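Methyl-coenzyme M reductase subunit beta (Methanosarcina barkeri, PDB 1E6Y) is a component of methyl-coenzyme M reductase I, the nickel F430 enzyme that forms methane and a heterodisulfide from methyl-coenzyme M and coenzyme B in the last step of methanogenesis. Local coordinates at residues Gly374-Val377 / Val378-His381; Leu184-Ser187 / Leu188-Ile191; Phe385-Pro388 / Cys389-Ala393. All blocks are in the same frame, centred on the assembly; numbering follows the deposited sequence.

Interaction 1 of 3, residues Gly374-Val377 / Val378-His381. With TP7 (Coenzyme B), chain M.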
ATOM      1  N   GLY E 374      -8.195   0.376 -18.622  1.00  8.79           N
ATOM      2  CA  GLY E 374      -9.434   0.150 -17.897  1.00  8.02           C
ATOM      3  C   GLY E 374      -9.267  -0.011 -16.394  1.00  8.53           C
ATOM      4  O   GLY E 374     -10.256   0.003 -15.661  1.00  7.67           O
ATOM      5  N   ASN E 375      -8.029  -0.196 -15.938  1.00  7.71           N
ATOM      6  CA  ASN E 375      -7.733  -0.298 -14.507  1.00  8.16           C
ATOM      7  C   ASN E 375      -7.164   1.009 -13.943  1.00  8.02           C
ATOM      8  O   ASN E 375      -6.984   1.142 -12.730  1.00  8.86           O
ATOM      9  CB  ASN E 375      -6.752  -1.451 -14.253  1.00  7.88           C
ATOM     10  CG  ASN E 375      -6.456  -1.655 -12.773  1.00  8.80           C
ATOM     11  OD1 ASN E 375      -7.316  -2.098 -12.010  1.00  8.38           O
ATOM     12  ND2 ASN E 375      -5.240  -1.319 -12.361  1.00  8.29           N
ATOM     13  N   HIS E 376      -6.892   1.974 -14.819  1.00  8.36           N
ATOM     14  CA  HIS E 376      -6.381   3.276 -14.396  1.00  8.49           C
ATOM     15  C   HIS E 376      -7.461   3.987 -13.586  1.00  8.46           C
ATOM     16  O   HIS E 376      -8.634   3.954 -13.954  1.00  7.62           O
ATOM     17  CB  HIS E 376      -6.003   4.116 -15.623  1.00  8.28           C
ATOM     18  CG  HIS E 376      -5.014   5.205 -15.337  1.00  7.91           C
ATOM     19  ND1 HIS E 376      -5.325   6.316 -14.582  1.00  8.12           N
ATOM     20  CD2 HIS E 376      -3.741   5.381 -15.760  1.00  8.43           C
ATOM     21  CE1 HIS E 376      -4.286   7.131 -14.554  1.00  8.71           C
ATOM     22  NE2 HIS E 376      -3.312   6.590 -15.263  1.00  8.64           N
ATOM     23  N   VAL E 377      -7.068   4.605 -12.472  1.00  7.92           N
ATOM     24  CA  VAL E 377      -8.022   5.303 -11.610  1.00  7.30           C
ATOM     25  C   VAL E 377      -8.837   6.354 -12.367  1.00  7.90           C
ATOM     26  O   VAL E 377      -9.994   6.611 -12.030  1.00  7.95           O
ATOM     27  CB  VAL E 377      -7.311   5.977 -10.404  1.00  7.66           C
ATOM     28  CG1 VAL E 377      -6.442   7.144 -10.868  1.00  7.15           C
ATOM     29  CG2 VAL E 377      -8.340   6.445  -9.387  1.00  8.01           C
ATOM     30  N   VAL E 378      -8.260   6.898 -13.436  1.00  7.39           N
ATOM     31  CA  VAL E 378      -8.915   7.952 -14.206  1.00  7.53           C
ATOM     32  C   VAL E 378      -9.950   7.405 -15.188  1.00  7.90           C
ATOM     33  O   VAL E 378     -10.996   8.020 -15.400  1.00  8.40           O
ATOM     34  CB  VAL E 378      -7.877   8.788 -14.987  1.00  6.98           C
ATOM     35  CG1 VAL E 378      -8.567   9.876 -15.801  1.00  7.79           C
ATOM     36  CG2 VAL E 378      -6.879   9.404 -14.020  1.00  7.68           C
ATOM     37  N   THR E 379      -9.676   6.234 -15.756  1.00  7.94           N
ATOM     38  CA  THR E 379     -10.441   5.758 -16.907  1.00  7.54           C
ATOM     39  C   THR E 379     -11.135   4.407 -16.709  1.00  7.54           C
ATOM     40  O   THR E 379     -11.596   3.798 -17.677  1.00  8.20           O
ATOM     41  CB  THR E 379      -9.548   5.683 -18.165  1.00  7.52           C
ATOM     42  OG1 THR E 379      -8.297   5.069 -17.829  1.00  6.79           O
ATOM     43  CG2 THR E 379      -9.288   7.078 -18.722  1.00  7.79           C
ATOM     44  N   ARG E 380     -11.269   3.977 -15.456  1.00  7.47           N
ATOM     45  CA  ARG E 380     -11.944   2.744 -15.130  1.00  7.49           C
ATOM     46  C   ARG E 380     -13.466   2.843 -15.135  1.00  8.15           C
ATOM     47  O   ARG E 380     -14.168   1.838 -15.091  1.00  8.29           O
ATOM     48  CB  ARG E 380     -11.520   2.227 -13.742  1.00  7.87           C
ATOM     49  CG  ARG E 380     -11.785   3.201 -12.595  1.00  7.29           C
ATOM     50  CD  ARG E 380     -11.374   2.508 -11.294  1.00  7.18           C
ATOM     51  NE  ARG E 380     -12.320   1.495 -10.869  1.00  7.86           N
ATOM     52  CZ  ARG E 380     -12.316   0.866  -9.714  1.00  8.57           C
ATOM     53  NH1 ARG E 380     -13.228  -0.023  -9.391  1.00  8.27           N
ATOM     54  NH2 ARG E 380     -11.350   1.129  -8.814  1.00  8.04           N
ATOM     55  N   HIS E 381     -13.991   4.059 -15.082  1.00  7.89           N
ATOM     56  CA  HIS E 381     -15.352   4.256 -14.590  1.00  7.72           C
ATOM     57  C   HIS E 381     -16.452   3.741 -15.503  1.00  8.09           C
ATOM     58  O   HIS E 381     -17.399   3.104 -15.036  1.00  8.78           O
ATOM     59  CB  HIS E 381     -15.567   5.727 -14.272  1.00  7.63           C
ATOM     60  CG  HIS E 381     -14.473   6.311 -13.438  1.00  7.49           C
ATOM     61  ND1 HIS E 381     -14.343   6.032 -12.091  1.00  8.21           N
ATOM     62  CD2 HIS E 381     -13.366   7.001 -13.786  1.00  7.70           C
ATOM     63  CE1 HIS E 381     -13.199   6.520 -11.655  1.00  8.14           C
ATOM     64  NE2 HIS E 381     -12.583   7.115 -12.661  1.00  7.89           N
TER
HETATM   65  N   TP7 M5571      -3.345  11.232  -8.899  1.00  9.32           N
HETATM   66  P   TP7 M5571      -1.094   8.863 -12.016  1.00  8.41           P
HETATM   67  O1P TP7 M5571      -1.758   8.838 -13.336  1.00  8.34           O
HETATM   68  O2P TP7 M5571      -0.987   7.499 -11.450  1.00  8.15           O
HETATM   69  O3P TP7 M5571       0.257   9.504 -12.129  1.00  8.58           O
HETATM   70  O4P TP7 M5571      -2.027   9.791 -11.021  1.00  7.84           O
HETATM   71  CB  TP7 M5571      -3.204   9.360 -10.473  1.00  9.27           C
HETATM   72  C   TP7 M5571      -2.088   9.192  -8.270  1.00  9.45           C
HETATM   73  O   TP7 M5571      -1.081   9.922  -8.090  1.00  8.80           O
HETATM   74  OXT TP7 M5571      -2.163   8.006  -7.863  1.00  8.83           O
HETATM   75  CA  TP7 M5571      -3.297   9.807  -9.031  1.00  8.83           C
HETATM   76  CG  TP7 M5571      -4.350   9.933 -11.307  1.00  8.04           C
HETATM   77  O1  TP7 M5571      -5.587  11.312  -8.487  1.00  9.47           O
HETATM   78  C1  TP7 M5571      -4.467  11.881  -8.354  1.00  9.21           C
HETATM   79  C2  TP7 M5571      -4.281  13.109  -7.724  1.00 10.17           C
HETATM   80  C3  TP7 M5571      -5.511  13.809  -7.134  1.00  9.16           C
HETATM   81  C4  TP7 M5571      -5.395  15.132  -6.325  1.00 10.08           C
HETATM   82  C5  TP7 M5571      -4.923  16.264  -7.280  1.00  9.16           C
HETATM   83  C6  TP7 M5571      -6.052  16.659  -8.282  1.00 10.36           C
HETATM   84  C7  TP7 M5571      -7.281  17.071  -7.544  1.00 11.26           C
HETATM   85  S7  TP7 M5571      -8.717  17.567  -8.540  1.00 12.50           S

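Interaction 2 of 3, residues Leu184-Ser187 / Leu188-Ile191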
ATOM      1  N   LEU E 184     -11.944  -6.033  -8.182  1.00  8.69           N
ATOM      2  CA  LEU E 184     -12.015  -7.474  -8.373  1.00  8.53           C
ATOM      3  C   LEU E 184     -12.539  -7.783  -9.775  1.00  8.69           C
ATOM      4  O   LEU E 184     -13.607  -7.307 -10.167  1.00  7.98           O
ATOM      5  CB  LEU E 184     -12.928  -8.082  -7.309  1.00  7.89           C
ATOM      6  CG  LEU E 184     -12.640  -7.602  -5.880  1.00  7.42           C
ATOM      7  CD1 LEU E 184     -13.701  -8.127  -4.934  1.00  7.19           C
ATOM      8  CD2 LEU E 184     -11.254  -8.058  -5.444  1.00  6.86           C
ATOM      9  N   GLY E 185     -11.752  -8.530 -10.545  1.00  8.40           N
ATOM     10  CA  GLY E 185     -12.086  -8.793 -11.936  1.00  8.26           C
ATOM     11  C   GLY E 185     -11.444  -7.806 -12.900  1.00  8.72           C
ATOM     12  O   GLY E 185     -11.834  -7.729 -14.066  1.00  8.65           O
ATOM     13  N   PHE E 186     -10.393  -7.128 -12.445  1.00  8.01           N
ATOM     14  CA  PHE E 186      -9.814  -6.011 -13.188  1.00  7.97           C
ATOM     15  C   PHE E 186      -8.531  -6.321 -13.953  1.00  7.76           C
ATOM     16  O   PHE E 186      -8.000  -5.448 -14.636  1.00  8.02           O
ATOM     17  CB  PHE E 186      -9.561  -4.826 -12.249  1.00  7.87           C
ATOM     18  CG  PHE E 186     -10.683  -3.827 -12.224  1.00  7.56           C
ATOM     19  CD1 PHE E 186     -11.883  -4.128 -11.587  1.00  7.61           C
ATOM     20  CD2 PHE E 186     -10.547  -2.591 -12.858  1.00  7.47           C
ATOM     21  CE1 PHE E 186     -12.937  -3.210 -11.582  1.00  6.87           C
ATOM     22  CE2 PHE E 186     -11.594  -1.668 -12.860  1.00  7.36           C
ATOM     23  CZ  PHE E 186     -12.791  -1.977 -12.221  1.00  7.84           C
ATOM     24  N   SER E 187      -8.049  -7.558 -13.873  1.00  7.46           N
ATOM     25  CA  SER E 187      -6.759  -7.905 -14.471  1.00  7.71           C
ATOM     26  C   SER E 187      -6.693  -7.647 -15.978  1.00  7.97           C
ATOM     27  O   SER E 187      -5.721  -7.074 -16.471  1.00  8.13           O
ATOM     28  CB  SER E 187      -6.414  -9.364 -14.183  1.00  7.90           C
ATOM     29  OG  SER E 187      -6.165  -9.564 -12.802  1.00  8.38           O
ATOM     30  N   LEU E 188      -7.747  -8.028 -16.698  1.00  8.02           N
ATOM     31  CA  LEU E 188      -7.797  -7.834 -18.148  1.00  8.40           C
ATOM     32  C   LEU E 188      -8.063  -6.376 -18.520  1.00  9.14           C
ATOM     33  O   LEU E 188      -7.970  -6.000 -19.690  1.00  8.69           O
ATOM     34  CB  LEU E 188      -8.867  -8.739 -18.773  1.00  9.30           C
ATOM     35  CG  LEU E 188      -8.649 -10.245 -18.590  1.00  8.85           C
ATOM     36  CD1 LEU E 188      -9.834 -11.025 -19.139  1.00  9.57           C
ATOM     37  CD2 LEU E 188      -7.359 -10.661 -19.279  1.00  9.98           C
ATOM     38  N   ARG E 189      -8.393  -5.557 -17.524  1.00  8.56           N
ATOM     39  CA  ARG E 189      -8.534  -4.120 -17.748  1.00  8.83           C
ATOM     40  C   ARG E 189      -7.233  -3.377 -17.569  1.00  8.28           C
ATOM     41  O   ARG E 189      -7.107  -2.233 -18.017  1.00  7.97           O
ATOM     42  CB  ARG E 189      -9.624  -3.568 -16.831  1.00  8.64           C
ATOM     43  CG  ARG E 189     -10.949  -4.306 -16.977  1.00  8.76           C
ATOM     44  CD  ARG E 189     -12.120  -3.539 -16.386  1.00  8.12           C
ATOM     45  NE  ARG E 189     -12.385  -2.339 -17.199  1.00  8.49           N
ATOM     46  CZ  ARG E 189     -13.282  -1.431 -16.767  1.00  8.30           C
ATOM     47  NH1 ARG E 189     -13.470  -0.394 -17.582  1.00  8.02           N
ATOM     48  NH2 ARG E 189     -13.907  -1.602 -15.621  1.00  8.91           N
ATOM     49  N   ASN E 190      -6.227  -4.024 -16.986  1.00  8.15           N
ATOM     50  CA  ASN E 190      -4.937  -3.366 -16.817  1.00  8.54           C
ATOM     51  C   ASN E 190      -4.009  -3.582 -18.015  1.00  9.07           C
ATOM     52  O   ASN E 190      -2.958  -4.220 -17.901  1.00  9.19           O
ATOM     53  CB  ASN E 190      -4.255  -3.831 -15.527  1.00  8.22           C
ATOM     54  CG  ASN E 190      -3.244  -2.823 -15.014  1.00  8.39           C
ATOM     55  OD1 ASN E 190      -2.973  -1.814 -15.668  1.00  8.46           O
ATOM     56  ND2 ASN E 190      -2.710  -3.068 -13.822  1.00  8.61           N
ATOM     57  N   ILE E 191      -4.398  -3.023 -19.160  1.00  9.20           N
ATOM     58  CA  ILE E 191      -3.604  -3.103 -20.383  1.00 10.09           C
ATOM     59  C   ILE E 191      -3.544  -1.710 -20.999  1.00 10.42           C
ATOM     60  O   ILE E 191      -4.564  -1.184 -21.444  1.00 10.35           O
ATOM     61  CB  ILE E 191      -4.249  -4.074 -21.411  1.00 11.19           C
ATOM     62  CG1 ILE E 191      -4.429  -5.460 -20.787  1.00 11.08           C
ATOM     63  CG2 ILE E 191      -3.389  -4.159 -22.667  1.00 11.32           C
ATOM     64  CD1 ILE E 191      -5.323  -6.379 -21.584  1.00 11.93           C
TER
HETATM   65  O   HOH W   1     -10.410  -9.005 -16.001  1.00  7.46           O

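Interaction 3 of 3, residues Phe385-Pro388 / Cys389-Ala393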
ATOM      1  N   PHE E 385     -16.703   1.129 -22.307  1.00  9.11           N
ATOM      2  CA  PHE E 385     -17.104   1.875 -23.502  1.00  9.72           C
ATOM      3  C   PHE E 385     -16.190   3.057 -23.825  1.00 10.41           C
ATOM      4  O   PHE E 385     -16.353   3.706 -24.861  1.00  9.77           O
ATOM      5  CB  PHE E 385     -18.552   2.362 -23.366  1.00 10.95           C
ATOM      6  CG  PHE E 385     -19.544   1.259 -23.116  1.00 12.54           C
ATOM      7  CD1 PHE E 385     -20.374   1.292 -21.998  1.00 13.04           C
ATOM      8  CD2 PHE E 385     -19.619   0.163 -23.974  1.00 13.92           C
ATOM      9  CE1 PHE E 385     -21.264   0.251 -21.734  1.00 14.25           C
ATOM     10  CE2 PHE E 385     -20.507  -0.886 -23.717  1.00 14.77           C
ATOM     11  CZ  PHE E 385     -21.329  -0.841 -22.595  1.00 14.53           C
ATOM     12  N   ALA E 386     -15.205   3.310 -22.965  1.00  9.43           N
ATOM     13  CA  ALA E 386     -14.331   4.469 -23.126  1.00  9.71           C
ATOM     14  C   ALA E 386     -12.950   4.095 -23.670  1.00  9.57           C
ATOM     15  O   ALA E 386     -12.479   4.679 -24.647  1.00  9.43           O
ATOM     16  CB  ALA E 386     -14.191   5.207 -21.794  1.00  9.53           C
ATOM     17  N   ILE E 387     -12.318   3.102 -23.051  1.00  8.62           N
ATOM     18  CA  ILE E 387     -10.949   2.723 -23.387  1.00  8.72           C
ATOM     19  C   ILE E 387     -10.735   2.243 -24.833  1.00  8.62           C
ATOM     20  O   ILE E 387      -9.700   2.541 -25.433  1.00  8.52           O
ATOM     21  CB  ILE E 387     -10.416   1.670 -22.374  1.00  9.04           C
ATOM     22  CG1 ILE E 387     -10.150   2.353 -21.029  1.00  9.37           C
ATOM     23  CG2 ILE E 387      -9.136   1.006 -22.888  1.00  9.77           C
ATOM     24  CD1 ILE E 387      -9.093   3.446 -21.096  1.00 10.38           C
ATOM     25  N   PRO E 388     -11.728   1.552 -25.433  1.00  8.53           N
ATOM     26  CA  PRO E 388     -11.589   1.204 -26.853  1.00  8.24           C
ATOM     27  C   PRO E 388     -11.388   2.413 -27.771  1.00  7.98           C
ATOM     28  O   PRO E 388     -10.594   2.357 -28.712  1.00  8.41           O
ATOM     29  CB  PRO E 388     -12.886   0.461 -27.160  1.00  8.40           C
ATOM     30  CG  PRO E 388     -13.229  -0.183 -25.866  1.00  8.68           C
ATOM     31  CD  PRO E 388     -12.869   0.848 -24.821  1.00  8.99           C
ATOM     32  N   CYS E 389     -12.035   3.527 -27.438  1.00  7.97           N
ATOM     33  CA  CYS E 389     -11.848   4.778 -28.169  1.00  8.22           C
ATOM     34  C   CYS E 389     -10.439   5.336 -27.987  1.00  8.67           C
ATOM     35  O   CYS E 389      -9.846   5.866 -28.928  1.00  8.10           O
ATOM     36  CB  CYS E 389     -12.872   5.816 -27.711  1.00  8.61           C
ATOM     37  SG  CYS E 389     -14.579   5.246 -27.818  1.00 10.39           S
ATOM     38  N   VAL E 390      -9.901   5.197 -26.779  1.00  8.58           N
ATOM     39  CA  VAL E 390      -8.538   5.633 -26.491  1.00  9.06           C
ATOM     40  C   VAL E 390      -7.511   4.842 -27.307  1.00  8.82           C
ATOM     41  O   VAL E 390      -6.598   5.423 -27.885  1.00  9.09           O
ATOM     42  CB  VAL E 390      -8.220   5.504 -24.983  1.00  8.27           C
ATOM     43  CG1 VAL E 390      -6.808   5.989 -24.693  1.00  8.48           C
ATOM     44  CG2 VAL E 390      -9.225   6.307 -24.176  1.00  9.33           C
ATOM     45  N   CYS E 391      -7.702   3.531 -27.409  1.00  9.31           N
ATOM     46  CA  CYS E 391      -6.800   2.692 -28.191  1.00  8.83           C
ATOM     47  C   CYS E 391      -6.834   3.053 -29.673  1.00  8.79           C
ATOM     48  O   CYS E 391      -5.792   3.083 -30.332  1.00  9.36           O
ATOM     49  CB  CYS E 391      -7.152   1.216 -28.005  1.00  8.84           C
ATOM     50  SG  CYS E 391      -6.894   0.621 -26.325  1.00  9.67           S
ATOM     51  N   ALA E 392      -8.027   3.345 -30.183  1.00  8.68           N
ATOM     52  CA  ALA E 392      -8.190   3.799 -31.566  1.00  8.36           C
ATOM     53  C   ALA E 392      -7.540   5.164 -31.784  1.00  9.16           C
ATOM     54  O   ALA E 392      -6.866   5.386 -32.789  1.00  9.18           O
ATOM     55  CB  ALA E 392      -9.670   3.858 -31.928  1.00  8.36           C
ATOM     56  N   ALA E 393      -7.696   6.055 -30.807  1.00  9.24           N
ATOM     57  CA  ALA E 393      -7.114   7.395 -30.876  1.00  9.62           C
ATOM     58  C   ALA E 393      -5.590   7.338 -30.948  1.00 10.19           C
ATOM     59  O   ALA E 393      -4.964   8.043 -31.745  1.00 10.31           O
ATOM     60  CB  ALA E 393      -7.543   8.204 -29.671  1.00  9.76           C
TER

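Interaction 1 of 3, residues Gly374-Val377 / Val378-His381
H376 reaches forward along a beta turn of residues 376-379 and lies beside V378. The turn forms part of the coenzyme B pocket, in the loop between helices 348-358 and 387-395. CB of H376 packs against OG1 of T379 at 3.3 Å; that hydroxyl is hydrogen-bonded to the backbone O of N373. CG is anti to the backbone N (chi1 -158°), which swings the ring toward V378 and coenzyme B. ND1 accepts a nearly straight bond from V378 N at 3.2 Å, with the donor in the ring plane. This bond helps set the rotation of the imidazole. CE1 touches CG2 of V378 at 3.5 Å. At the far edge, NE2 and CE1 both approach phosphate oxygen O1P of coenzyme B, and NE2 lies 3.3 Å from it. Next to the phosphate-bearing end, V377 and V378 each present a methyl to the CG methyl of coenzyme B; CG1 of V377 is the nearer at 3.5 Å. The turn is closed by T379 N bonding to H376 O at 3.1 Å. H381 ND1 is hydrogen-bonded to a polar side chain of another protein chain, and its NE2 makes a weak hydrogen bond to V377 O at 2.7 Å.

Interaction 2 of 3, residues Leu184-Ser187 / Leu188-Ile191
F186 and R189 cross at an angle, the arginine chain passing over one face of the phenyl ring. The CD of R189 sits above that face, toward the rim, in a CH-pi contact with the ring centroid at 4.2 Å. The chain bends at chi3 (69°) and brings the guanidinium to the far end of the ring. There NH2 lies 3.6 Å from CZ of F186, with the two planes 32° apart. The charge is held by partners outside the loop: NH1 makes a salt bridge to E215 and a hydrogen bond to S382 O. The arginine is therefore fixed both by its charge and by its aliphatic part.

The backbone linking them forms a short 3-10 turn. R189 N bonds to F186 O at 2.9 Å, and N190 N bonds to S187 O at 3.1 Å. A water bridges the start of the turn, donating to G185 O at 2.7 Å and accepting from L188 N at 2.9 Å. N190 then centres an inverse gamma turn. With an alanine at F186 the ring beside CD and NH2 of R189 is gone, and the arginine chain is likely to be freer to turn. S187 has partners outside the loop: its OG bonds to N181 and to D122 of the second beta subunit. The loop thus ties helix 204-221 to the subunit interface. The chemistry is mixed: an apolar ring flanks a buried cation, and E215 probably offsets its charge.

Interaction 3 of 3, residues Phe385-Pro388 / Cys389-Ala393
A386 O takes two weak hydrogen bonds, from C389 N at 3.1 Å and from V390 N at 3.4 Å. They mark the start of helix 387-395, where the loop turns into regular helix. The next two carbonyls already make full helical bonds. I387 O receives C391 N at 3.0 Å. P388 O receives A392 N at 3.1 Å. P388 has no N-H to offer, which costs nothing in the first turn of a helix, where no carbonyl of a preceding turn needs one.

The side chains spread to different neighbours. In C389 the sulfur is anti to the carbonyl carbon (chi1 -54°), a turn that carries SG back over the helix start, 3.8 Å from F385 O. The C389 side chain packs on V324 and L328 of helix 323-339 and on L308 and T311 of helix 296-318. F385 O is itself hydrogen-bonded to NE2 of Q240. On another side, P388, I387 and C391 touch S211 of helix 204-221. The helix start is thereby wedged among three other helices, all within this chain. I387 uses both of its branches: CD1 meets CG2 of V390 at 4.2 Å, and its other methyl, CG2, rests against SG of C391 at 4.1 Å.

In the fold
All three contacts are buried, but in different settings. Interaction 1 lies against coenzyme B, and interaction 2 at the edge toward the second beta subunit. Interaction 3 is the start of helix 387-395, and no other protein chain touches it. Interaction 1 is the middle piece. Its N375 packs on F186 of interaction 2, with OD1 3.4 Å from CD2, and its T379 packs on I387 of interaction 3. Interactions 2 and 3 do not touch; their centres are about 16 Å apart, yet both lean on helix 204-221. The chemistry follows the place: imidazole and methyls beside bound coenzyme B, an arginine crossing a ring near an interface, and aliphatic and sulfur groups in the helical core.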